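Local coordinates for TlmII (Streptoalloteichus hindustanus, PDB 4HVM), which takes part in tallysomycin biosynthesis, probably as a condensation-family protein of nonribosomal peptide assembly that may bind phosphopantetheine, at residues T186-V189 and A190-W194; Y332-Y335 and H336-V339; R101-E104 and L105-D109; R112-P116 and E117-L121; P312-R315 and D316-R320. All coordinates share one frame; numbering follows the deposited sequence.

Interaction 1. Residues T186-V189 and A190-W194; sequences TVRV and ARHRW
Val187 and Arg191, one helical turn apart, meet by packing of a methyl on a guanidinium face. Their side chains run side by side and point the same way, and the CG1 methyl of Val187 sits 3.7 Å above the plane of the Arg191 guanidinium, displaced toward its rim. Two torsions make this possible: CG of Arg191 stands beside its own backbone N (chi1 -55°) and the chain then bends again at chi2 (-66°), which leans the outward-pointing head back toward the valine.

Arg188 and His192 form the second i, i+4 pair. Here too the side chains run alongside each other, with Arg188 NH2 4.1 Å from His192 CG. The guanidinium and imidazole planes are 52° apart, too steeply inclined for a stack. The charged end of Arg188 has its stronger partner in Glu185, to which NH1 makes a salt bridge.

Beneath these side chains the backbone is regular helix: Arg191 N bonds to Val187 O at 3.0 Å, His192 N to Arg188 O at 2.9 Å and Arg193 N to Val189 O at 2.9 Å, while the bond from Ala190 N to Thr186 O is weak at 3.4 Å. A sulfate ion, probably from the crystallisation liquor, lies about 4 Å from the Arg193 side chain at the nearest atoms.

Helix 185-198 is at the surface here. Its inner side reaches the loop before helix 335-344, where Arg191 NH1 bonds to Tyr332 O and the Trp194 ring stacks with His331; Leu182 packs against Val187, Arg188 and Arg191.

Interaction 2. Residues Y332-Y335 and H336-V339; sequences YLPY and HDVV
Tyr335 and Val339 meet through a CH-pi contact: Val339 CG2 lies over one face of the phenol ring, 4.0 Å from its centroid and 28° off the ring normal. On another side of the same turn, Leu333 CD2 packs on Val338 CG2 at 3.7 Å. Pro334 is approached by two polar side chains. The carboxylate end of Asp337 lies against its ring through OD2, and the imidazole of His336 turns back so that NE2 is 3.5 Å from Pro334 CB. That return is set by chi1 of 62°, which holds the His336 ring in the crowded position between backbone N and carbonyl carbon.

The backbone holds these groups in place. Pro334 occupies the N-cap of helix 335-344, and its carbonyl oxygen accepts from Val338 N at 2.9 Å and, weakly, from Asp337 N at 2.8 Å. Val339 N bonds to Tyr335 O at 2.9 Å, keeping the two residues one turn apart; Tyr335 CG anti to its N (chi1 -175°) and Val339 CG2 beside its own N then bring ring and methyl together.

Further out, Asp298 OD2 of strand 297-305 is hydrogen-bonded both to Tyr335 N and to Tyr332 OH. Tyr335 OH bonds to Trp357 NE1, anchoring the far end of the ring, and Phe18 of helix 18-27 touches Tyr332, Pro334 and His336.

A proline N-cap has no side-chain oxygen with which to cap the first turn. Asp298 accepts from one amide of that turn, Tyr335 N, and the acidic groups of Asp298 and Asp337 near the start of the helix are placed where its dipole would probably favour negative charge.

Interaction 3. Residues R101-E104 and L105-D109; sequences RCVE and LLRAD
Val103 CG1 rests on one face of the Arg107 guanidinium, 3.7 Å above the plane and offset toward the rim, with NE as the nearest guanidinium atom. The two side chains lie side by side, pointing the same way. Arg107 has CG beside its backbone N (chi1 -79°); from there the extended chain carries CD and NE across the valine methyl, and the beginning of the guanidinium lies over CG1. The far end is held by NH2, which bonds to Asp393 O.

The second guanidinium, that of Arg101, is met at its edge. Arg101 grips Glu104 side-on, with NE to OE1 at 2.7 Å and NH1 to OE2 at 3.0 Å, one nitrogen to each carboxylate oxygen. Both oxygens lie close to the guanidinium plane, yet the carboxylate itself is tilted: NE reaches OE1 from 37° out of the carboxylate plane. This i, i+3 salt bridge ties together neighbouring turns on the exposed side.

All this belongs to helix 98-110, the connecting helix of a beta-alpha-beta unit between the parallel strands 87-91 and 122-128. The face turned to the sheet is apolar: Cys102 and Leu105 touch Val127, and Leu105 and Leu106 touch His125.

Backbone bonds link the two halves in helical register, Leu106 N to Cys102 O at 3.1 Å and Arg107 N to Val103 O at 3.0 Å. Ala108 N also reaches Glu104 O at 3.1 Å. Toward the C-terminal end, the carboxylate of Asp109 makes salt bridges with Arg123 on strand 122-128 and with Arg112 in the loop that follows.

Interaction 4. Residues R112-P116 and E117-L121; sequences RPTDP and ERDPL
Asp115 and Asp119 close a tight polar turn, held mainly by hydrogen bonds to one aspartate, in the loop that leads from helix 98-110 to strand 122-128. The backbone evidence centres on Asp115 O, which accepts two bonds: from Arg118 N at 3.2 Å and from Asp119 N at 2.9 Å. They arrive from different directions, Asp119 N in the carbonyl plane and Arg118 N from above it, 58° out. In return, OD2 of Asp119 takes the amide of Asp115 at 2.7 Å, so each aspartate both gives and receives a bond.

The Asp115 side chain reaches the other way. With CG anti to its N (chi1 -167°), the carboxylate swings over the turn, where OD1 accepts a weak bond from Glu117 N at 3.4 Å and OD2 forms a salt bridge with Arg118 NE at 2.7 Å. As a hydrogen bond this last is weak, its N-H...O angle only 117°, and the Arg118 side chain is poorly ordered. Glu117 OE2 lies near OD1 as a like charge, for which Arg118 may partly compensate.

Beneath the polar shell is a small apolar patch: Thr114 CG2 touches Asp119 CB at 3.5 Å and Leu121 CD2 at 3.7 Å. Phe36 of strand 36-44 adjoins both Thr114 and Leu121, while Asn69 ND2 bonds to Asp119 O.

Pro116 and Glu117 have the backbone angles of a type I beta turn; with the weak OD1 bond to Glu117 N added, the geometry fits an Asx motif, a compact reversal within the helix-to-strand return of a beta-alpha-beta unit.

Interaction 5. Residues P312-R315 and D316-R320; sequences PSFR and DLMSR
Ser313 and Asp316 form a capping box at the start of helix 314-330. Ser313, the N-cap residue, accepts from Asp316 N through OG at 3.2 Å, and Asp316 OD2 answers by taking Ser313 N at 2.9 Å, met on the anti side of the carboxylate. With chi1 at 66°, the serine OG sits between its own N and carbonyl carbon, folded back over the first turn. Asp316 has CG beside its backbone N, which turns the carboxylate toward the start of the helix. Ser313 OG also has a weak bond to Pro461 O.

One residue on, Phe314 and Met318, a selenomethionine, make a Met-aromatic contact. Phe314 CG is anti to its N (chi1 177°), which runs the ring alongside Met318, whose CB lies over one face. In Met318 too CG is anti to the backbone N, and the chain then bends at chi2 and again at chi3, carrying the selenium toward the end of the ring. Leu317 CD1 approaches Pro312 CB at 4.1 Å. Helix 241-255 packs alongside, Leu248 on Phe314 and Leu243 on Met318.

Met318 SE is 4.4 Å from the Phe314 ring centroid, 43° off the normal, and its nearest ring atom is CZ at 3.6 Å.

In the fold
Along the chain the contacts come in the order 3, 4, 1, 5, 2; all are local and in series, so none nests within or crosses another. Interaction 3 lies within helix 98-110, the helix of the beta-alpha-beta unit, and interaction 4, adjoining it in sequence, closes the turn before strand 122-128. Interaction 1 follows on helix 185-198. Interaction 5 caps helix 314-330, and interaction 2 starts the next helix, 335-344. Interactions 1 and 2 touch, Leu333 CD1 packing on Arg191 CB, which joins helix 185-198 to the loop at 332-335. Interactions 3 and 5 lie on opposite sides of the chain's centre, their centres about 41 Å apart.

Interaction 1. Residues T186-V189 and A190-W194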
# COMPACT_ATOMS: atom_id res chain seq x y z
N THR A 186 1.87 26.79 -13.55
CA THR A 186 2.80 26.58 -14.65
C THR A 186 3.40 25.17 -14.62
O THR A 186 3.70 24.59 -15.66
CB THR A 186 3.94 27.62 -14.64
OG1 THR A 186 4.55 27.65 -13.35
CG2 THR A 186 3.40 29.00 -14.97
N VAL A 187 3.56 24.64 -13.41
CA VAL A 187 4.03 23.27 -13.24
C VAL A 187 2.91 22.29 -13.58
O VAL A 187 3.13 21.31 -14.28
CB VAL A 187 4.50 23.02 -11.80
CG1 VAL A 187 4.96 21.58 -11.63
CG2 VAL A 187 5.62 23.99 -11.45
N ARG A 188 1.71 22.57 -13.08
CA ARG A 188 0.56 21.70 -13.29
C ARG A 188 0.25 21.53 -14.77
O ARG A 188 0.01 20.42 -15.24
CB ARG A 188 -0.67 22.24 -12.57
CG ARG A 188 -1.68 21.18 -12.19
CD ARG A 188 -3.11 21.67 -12.35
NE ARG A 188 -3.68 21.27 -13.64
CZ ARG A 188 -3.90 22.10 -14.65
NH1 ARG A 188 -3.60 23.39 -14.54
NH2 ARG A 188 -4.42 21.65 -15.78
N VAL A 189 0.26 22.65 -15.49
CA VAL A 189 -0.00 22.64 -16.93
C VAL A 189 1.04 21.80 -17.67
O VAL A 189 0.70 21.04 -18.57
CB VAL A 189 -0.02 24.07 -17.50
CG1 VAL A 189 -0.09 24.05 -19.02
CG2 VAL A 189 -1.18 24.87 -16.91
N ALA A 190 2.29 21.94 -17.26
CA ALA A 190 3.39 21.20 -17.89
C ALA A 190 3.26 19.69 -17.68
O ALA A 190 3.47 18.91 -18.61
CB ALA A 190 4.71 21.70 -17.36
N ARG A 191 2.91 19.29 -16.46
CA ARG A 191 2.72 17.87 -16.16
C ARG A 191 1.51 17.33 -16.91
O ARG A 191 1.52 16.20 -17.40
CB ARG A 191 2.54 17.67 -14.65
CG ARG A 191 3.66 18.23 -13.80
CD ARG A 191 4.97 17.50 -14.03
NE ARG A 191 6.07 18.09 -13.27
CZ ARG A 191 6.34 17.82 -12.00
NH1 ARG A 191 5.59 16.95 -11.33
NH2 ARG A 191 7.36 18.41 -11.39
N HIS A 192 0.46 18.15 -16.99
CA HIS A 192 -0.76 17.75 -17.69
C HIS A 192 -0.47 17.58 -19.18
O HIS A 192 -1.02 16.70 -19.82
CB HIS A 192 -1.86 18.79 -17.48
CG HIS A 192 -3.21 18.33 -17.95
ND1 HIS A 192 -3.65 18.53 -19.24
CD2 HIS A 192 -4.21 17.69 -17.30
CE1 HIS A 192 -4.87 18.03 -19.36
NE2 HIS A 192 -5.23 17.52 -18.20
N ARG A 193 0.39 18.44 -19.71
CA ARG A 193 0.80 18.35 -21.10
C ARG A 193 1.60 17.08 -21.35
O ARG A 193 1.33 16.34 -22.30
CB ARG A 193 1.64 19.56 -21.49
CG ARG A 193 0.97 20.51 -22.47
CD ARG A 193 2.01 21.39 -23.15
NE ARG A 193 2.95 20.59 -23.94
CZ ARG A 193 4.21 20.94 -24.18
NH1 ARG A 193 4.69 22.08 -23.70
NH2 ARG A 193 4.99 20.16 -24.91
N TRP A 194 2.59 16.84 -20.50
CA TRP A 194 3.50 15.70 -20.63
C TRP A 194 2.74 14.38 -20.72
O TRP A 194 3.10 13.50 -21.50
CB TRP A 194 4.47 15.67 -19.45
CG TRP A 194 5.63 14.73 -19.63
CD1 TRP A 194 6.85 15.02 -20.18
CD2 TRP A 194 5.69 13.35 -19.23
NE1 TRP A 194 7.66 13.91 -20.15
CE2 TRP A 194 6.97 12.87 -19.58
CE3 TRP A 194 4.79 12.48 -18.62
CZ2 TRP A 194 7.37 11.56 -19.33
CZ3 TRP A 194 5.19 11.17 -18.37
CH2 TRP A 194 6.46 10.72 -18.73

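Interaction 2. Residues Y332-Y335 and H336-V339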
# COMPACT_ATOMS: atom_id res chain seq x y z
N TYR A 332 5.90 13.97 -12.43
CA TYR A 332 4.84 13.46 -11.58
C TYR A 332 3.50 14.16 -11.80
O TYR A 332 3.42 15.38 -11.91
CB TYR A 332 5.24 13.54 -10.10
CG TYR A 332 4.11 13.24 -9.14
CD1 TYR A 332 3.64 11.94 -8.97
CD2 TYR A 332 3.51 14.25 -8.40
CE1 TYR A 332 2.61 11.66 -8.09
CE2 TYR A 332 2.48 13.99 -7.52
CZ TYR A 332 2.03 12.69 -7.37
OH TYR A 332 1.01 12.40 -6.50
N LEU A 333 2.45 13.34 -11.88
CA LEU A 333 1.07 13.81 -11.90
C LEU A 333 0.26 12.79 -11.12
O LEU A 333 0.36 11.59 -11.38
CB LEU A 333 0.57 13.91 -13.34
CG LEU A 333 -0.84 14.47 -13.55
CD1 LEU A 333 -0.88 15.97 -13.28
CD2 LEU A 333 -1.35 14.16 -14.95
N PRO A 334 -0.52 13.26 -10.13
CA PRO A 334 -1.30 12.39 -9.25
C PRO A 334 -2.08 11.33 -10.01
O PRO A 334 -2.68 11.62 -11.05
CB PRO A 334 -2.25 13.37 -8.56
CG PRO A 334 -1.50 14.66 -8.53
CD PRO A 334 -0.73 14.69 -9.82
N TYR A 335 -2.06 10.10 -9.50
CA TYR A 335 -2.66 8.96 -10.18
C TYR A 335 -4.11 9.18 -10.56
O TYR A 335 -4.55 8.76 -11.63
CB TYR A 335 -2.53 7.70 -9.33
CG TYR A 335 -3.01 6.44 -10.01
CD1 TYR A 335 -2.20 5.76 -10.91
CD2 TYR A 335 -4.27 5.92 -9.75
CE1 TYR A 335 -2.63 4.62 -11.53
CE2 TYR A 335 -4.72 4.77 -10.37
CZ TYR A 335 -3.89 4.12 -11.26
OH TYR A 335 -4.33 2.97 -11.89
N HIS A 336 -4.86 9.85 -9.69
CA HIS A 336 -6.26 10.14 -9.97
C HIS A 336 -6.38 11.16 -11.10
O HIS A 336 -7.32 11.09 -11.90
CB HIS A 336 -6.98 10.63 -8.71
CG HIS A 336 -6.44 11.91 -8.15
ND1 HIS A 336 -6.88 13.15 -8.56
CD2 HIS A 336 -5.50 12.14 -7.21
CE1 HIS A 336 -6.23 14.09 -7.90
NE2 HIS A 336 -5.38 13.50 -7.07
N ASP A 337 -5.43 12.08 -11.18
CA ASP A 337 -5.41 13.07 -12.25
C ASP A 337 -5.02 12.42 -13.57
O ASP A 337 -5.49 12.84 -14.63
CB ASP A 337 -4.45 14.22 -11.91
CG ASP A 337 -5.03 15.18 -10.89
OD1 ASP A 337 -6.24 15.49 -10.98
OD2 ASP A 337 -4.27 15.62 -10.00
N VAL A 338 -4.18 11.40 -13.50
CA VAL A 338 -3.80 10.63 -14.68
C VAL A 338 -4.98 9.82 -15.19
O VAL A 338 -5.26 9.79 -16.39
CB VAL A 338 -2.60 9.70 -14.39
CG1 VAL A 338 -2.40 8.72 -15.54
CG2 VAL A 338 -1.34 10.51 -14.17
N VAL A 339 -5.69 9.17 -14.26
CA VAL A 339 -6.86 8.37 -14.59
C VAL A 339 -7.95 9.20 -15.25
O VAL A 339 -8.49 8.82 -16.29
CB VAL A 339 -7.43 7.67 -13.34
CG1 VAL A 339 -8.85 7.19 -13.59
CG2 VAL A 339 -6.53 6.52 -12.91

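Interaction 3. Residues R101-E104 and L105-D109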
# COMPACT_ATOMS: atom_id res chain seq x y z
N ARG A 101 -6.08 -17.55 14.21
CA ARG A 101 -7.37 -16.94 14.50
C ARG A 101 -7.27 -15.42 14.49
O ARG A 101 -8.19 -14.73 14.06
CB ARG A 101 -7.88 -17.41 15.87
CG ARG A 101 -7.88 -18.91 16.06
CD ARG A 101 -8.94 -19.59 15.21
NE ARG A 101 -8.47 -19.88 13.85
CZ ARG A 101 -7.82 -20.98 13.50
NH1 ARG A 101 -7.44 -21.15 12.24
NH2 ARG A 101 -7.52 -21.90 14.40
N CYS A 102 -6.14 -14.91 14.97
CA CYS A 102 -5.92 -13.47 15.04
C CYS A 102 -5.88 -12.86 13.64
O CYS A 102 -6.32 -11.72 13.44
CB CYS A 102 -4.63 -13.16 15.79
SG CYS A 102 -4.36 -11.41 16.11
N VAL A 103 -5.37 -13.62 12.69
CA VAL A 103 -5.35 -13.20 11.29
C VAL A 103 -6.77 -13.17 10.75
O VAL A 103 -7.17 -12.22 10.07
CB VAL A 103 -4.48 -14.12 10.42
CG1 VAL A 103 -4.64 -13.78 8.94
CG2 VAL A 103 -3.03 -14.04 10.83
N GLU A 104 -7.53 -14.21 11.06
CA GLU A 104 -8.91 -14.30 10.62
C GLU A 104 -9.75 -13.22 11.30
O GLU A 104 -10.75 -12.77 10.74
CB GLU A 104 -9.48 -15.69 10.93
CG GLU A 104 -8.81 -16.83 10.16
CD GLU A 104 -9.00 -18.18 10.83
OE1 GLU A 104 -9.55 -18.22 11.95
OE2 GLU A 104 -8.60 -19.20 10.24
N LEU A 105 -9.35 -12.82 12.50
CA LEU A 105 -10.07 -11.78 13.23
C LEU A 105 -9.92 -10.42 12.55
O LEU A 105 -10.90 -9.73 12.29
CB LEU A 105 -9.57 -11.70 14.67
CG LEU A 105 -10.25 -10.73 15.64
CD1 LEU A 105 -10.29 -11.34 17.04
CD2 LEU A 105 -9.52 -9.40 15.67
N LEU A 106 -8.68 -10.04 12.28
CA LEU A 106 -8.38 -8.75 11.66
C LEU A 106 -8.95 -8.66 10.25
O LEU A 106 -9.47 -7.62 9.84
CB LEU A 106 -6.88 -8.50 11.65
CG LEU A 106 -6.24 -8.37 13.03
CD1 LEU A 106 -4.74 -8.20 12.92
CD2 LEU A 106 -6.85 -7.19 13.77
N ARG A 107 -8.85 -9.76 9.50
CA ARG A 107 -9.44 -9.84 8.17
C ARG A 107 -10.95 -9.64 8.23
O ARG A 107 -11.53 -8.94 7.40
CB ARG A 107 -9.15 -11.19 7.53
CG ARG A 107 -7.76 -11.33 6.93
CD ARG A 107 -7.56 -12.72 6.35
NE ARG A 107 -6.27 -12.88 5.69
CZ ARG A 107 -5.88 -13.98 5.06
NH1 ARG A 107 -6.67 -15.04 5.02
NH2 ARG A 107 -4.68 -14.03 4.49
N ALA A 108 -11.58 -10.25 9.23
CA ALA A 108 -13.03 -10.16 9.38
C ALA A 108 -13.48 -8.74 9.70
O ALA A 108 -14.45 -8.25 9.14
CB ALA A 108 -13.51 -11.12 10.46
N ASP A 109 -12.75 -8.08 10.60
CA ASP A 109 -13.07 -6.71 10.97
C ASP A 109 -12.77 -5.77 9.81
O ASP A 109 -13.39 -4.72 9.67
CB ASP A 109 -12.28 -6.28 12.20
CG ASP A 109 -12.70 -4.92 12.72
OD1 ASP A 109 -13.71 -4.84 13.45
OD2 ASP A 109 -12.02 -3.93 12.41

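Interaction 4. Residues R112-P116 and E117-L121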
# COMPACT_ATOMS: atom_id res chain seq x y z
N ARG A 112 -15.70 -5.74 7.30
CA ARG A 112 -16.95 -5.24 7.86
C ARG A 112 -17.30 -3.87 7.26
O ARG A 112 -16.47 -2.97 7.27
CB ARG A 112 -16.87 -5.16 9.38
CG ARG A 112 -18.19 -4.85 10.07
CD ARG A 112 -18.13 -5.22 11.54
NE ARG A 112 -16.98 -4.62 12.20
CZ ARG A 112 -16.99 -3.42 12.77
NH1 ARG A 112 -18.09 -2.69 12.76
NH2 ARG A 112 -15.89 -2.95 13.35
N PRO A 113 -18.53 -3.73 6.73
CA PRO A 113 -18.97 -2.50 6.07
C PRO A 113 -19.03 -1.31 7.03
O PRO A 113 -19.76 -1.34 8.02
CB PRO A 113 -20.37 -2.85 5.56
CG PRO A 113 -20.82 -3.97 6.44
CD PRO A 113 -19.58 -4.76 6.73
N THR A 114 -18.27 -0.27 6.71
CA THR A 114 -18.14 0.87 7.60
C THR A 114 -18.67 2.15 6.96
O THR A 114 -18.28 2.49 5.84
CB THR A 114 -16.66 1.09 7.99
OG1 THR A 114 -16.07 -0.16 8.37
CG2 THR A 114 -16.54 2.06 9.15
N ASP A 115 -19.56 2.85 7.66
CA ASP A 115 -20.06 4.14 7.20
C ASP A 115 -19.00 5.21 7.44
O ASP A 115 -18.72 5.58 8.58
CB ASP A 115 -21.35 4.50 7.94
CG ASP A 115 -22.09 5.66 7.29
OD1 ASP A 115 -21.57 6.25 6.32
OD2 ASP A 115 -23.19 5.98 7.77
N PRO A 116 -18.41 5.73 6.35
CA PRO A 116 -17.29 6.66 6.47
C PRO A 116 -17.69 8.01 7.05
O PRO A 116 -16.81 8.82 7.33
CB PRO A 116 -16.83 6.83 5.02
CG PRO A 116 -18.05 6.56 4.21
CD PRO A 116 -18.78 5.48 4.94
N GLU A 117 -18.98 8.26 7.22
CA GLU A 117 -19.45 9.54 7.72
C GLU A 117 -19.89 9.47 9.18
O GLU A 117 -20.21 10.49 9.79
CB GLU A 117 -20.58 10.08 6.85
CG GLU A 117 -21.88 9.29 6.98
CD GLU A 117 -22.86 9.58 5.85
OE1 GLU A 117 -22.63 10.56 5.10
OE2 GLU A 117 -23.84 8.83 5.71
N ARG A 118 -19.91 8.26 9.75
CA ARG A 118 -20.37 8.08 11.12
C ARG A 118 -19.44 7.22 11.97
O ARG A 118 -19.12 7.57 13.10
CB ARG A 118 -21.77 7.47 11.13
CG ARG A 118 -22.85 8.35 10.53
CD ARG A 118 -24.23 7.73 10.72
NE ARG A 118 -24.28 6.36 10.22
CZ ARG A 118 -25.36 5.59 10.22
NH1 ARG A 118 -26.51 6.05 10.69
NH2 ARG A 118 -25.30 4.36 9.73
N ASP A 119 -19.02 6.08 11.42
CA ASP A 119 -18.27 5.09 12.19
C ASP A 119 -16.77 5.39 12.27
O ASP A 119 -16.22 6.07 11.40
CB ASP A 119 -18.48 3.70 11.59
CG ASP A 119 -19.93 3.42 11.27
OD1 ASP A 119 -20.82 3.94 11.99
OD2 ASP A 119 -20.19 2.68 10.30
N PRO A 120 -16.11 4.89 13.32
CA PRO A 120 -14.65 5.00 13.42
C PRO A 120 -13.95 4.30 12.25
O PRO A 120 -14.23 3.14 11.98
CB PRO A 120 -14.32 4.29 14.74
CG PRO A 120 -15.54 3.48 15.07
CD PRO A 120 -16.69 4.27 14.52
N LEU A 121 -13.05 5.01 11.58
CA LEU A 121 -12.38 4.49 10.39
C LEU A 121 -10.98 3.95 10.71
O LEU A 121 -10.30 3.42 9.82
CB LEU A 121 -12.30 5.57 9.31
CG LEU A 121 -13.64 6.15 8.85
CD1 LEU A 121 -13.43 7.19 7.77
CD2 LEU A 121 -14.54 5.04 8.36

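Interaction 5. Residues P312-R315 and D316-R320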
# COMPACT_ATOMS: atom_id res chain seq x y z
N PRO A 312 19.21 -10.65 -21.86
CA PRO A 312 19.49 -9.52 -20.97
C PRO A 312 19.96 -9.97 -19.59
O PRO A 312 19.67 -11.09 -19.16
CB PRO A 312 18.12 -8.84 -20.86
CG PRO A 312 17.15 -9.95 -21.03
CD PRO A 312 17.77 -10.92 -21.99
N SER A 313 20.70 -9.10 -18.92
CA SER A 313 21.11 -9.35 -17.54
C SER A 313 20.21 -8.55 -16.60
O SER A 313 19.38 -7.76 -17.04
CB SER A 313 22.56 -8.94 -17.33
OG SER A 313 22.71 -7.54 -17.46
N PHE A 314 20.38 -8.76 -15.30
CA PHE A 314 19.63 -7.98 -14.32
C PHE A 314 19.95 -6.50 -14.46
O PHE A 314 19.06 -5.66 -14.32
CB PHE A 314 19.93 -8.46 -12.90
CG PHE A 314 19.23 -7.66 -11.83
CD1 PHE A 314 17.86 -7.72 -11.68
CD2 PHE A 314 19.96 -6.85 -10.97
CE1 PHE A 314 17.22 -6.99 -10.70
CE2 PHE A 314 19.33 -6.12 -9.98
CZ PHE A 314 17.95 -6.19 -9.85
N ARG A 315 21.21 -6.20 -14.74
CA ARG A 315 21.63 -4.82 -14.93
C ARG A 315 20.94 -4.18 -16.13
O ARG A 315 20.57 -3.01 -16.08
CB ARG A 315 23.15 -4.73 -15.11
CG ARG A 315 23.92 -4.53 -13.82
CD ARG A 315 25.33 -4.03 -14.09
NE ARG A 315 26.07 -3.79 -12.86
CZ ARG A 315 26.83 -4.70 -12.26
NH1 ARG A 315 26.95 -5.91 -12.79
NH2 ARG A 315 27.48 -4.41 -11.14
N ASP A 316 20.77 -4.96 -17.19
CA ASP A 316 20.10 -4.49 -18.39
C ASP A 316 18.67 -4.05 -18.09
O ASP A 316 18.26 -2.96 -18.47
CB ASP A 316 20.09 -5.57 -19.48
CG ASP A 316 21.45 -5.75 -20.13
OD1 ASP A 316 22.17 -4.75 -20.30
OD2 ASP A 316 21.79 -6.90 -20.49
N LEU A 317 17.92 -4.90 -17.40
CA LEU A 317 16.53 -4.62 -17.08
C LEU A 317 16.39 -3.59 -15.97
O LEU A 317 15.42 -2.84 -15.93
CB LEU A 317 15.80 -5.91 -16.71
CG LEU A 317 15.59 -6.85 -17.89
CD1 LEU A 317 15.92 -8.27 -17.49
CD2 LEU A 317 14.16 -6.76 -18.40
N MSE A 318 17.37 -3.56 -15.07
CA MSE A 318 17.38 -2.59 -13.98
C MSE A 318 17.56 -1.19 -14.56
O MSE A 318 16.92 -0.24 -14.13
CB MSE A 318 18.51 -2.90 -12.99
CG MSE A 318 18.31 -2.31 -11.61
SE MSE A 318 16.69 -2.95 -10.75
CE MSE A 318 15.69 -1.28 -10.79
N SER A 319 18.43 -1.09 -15.55
CA SER A 319 18.71 0.17 -16.22
C SER A 319 17.46 0.74 -16.90
O SER A 319 17.17 1.94 -16.80
CB SER A 319 19.82 -0.03 -17.24
OG SER A 319 19.92 1.09 -18.10
N ARG A 320 16.73 -0.13 -17.58
CA ARG A 320 15.56 0.29 -18.34
C ARG A 320 14.35 0.54 -17.44
O ARG A 320 13.51 1.38 -17.74
CB ARG A 320 15.25 -0.75 -19.42
CG ARG A 320 16.47 -1.09 -20.27
CD ARG A 320 16.12 -1.91 -21.49
NE ARG A 320 17.27 -2.08 -22.38
CZ ARG A 320 17.18 -2.35 -23.68
NH1 ARG A 320 18.28 -2.48 -24.40
NH2 ARG A 320 15.99 -2.48 -24.25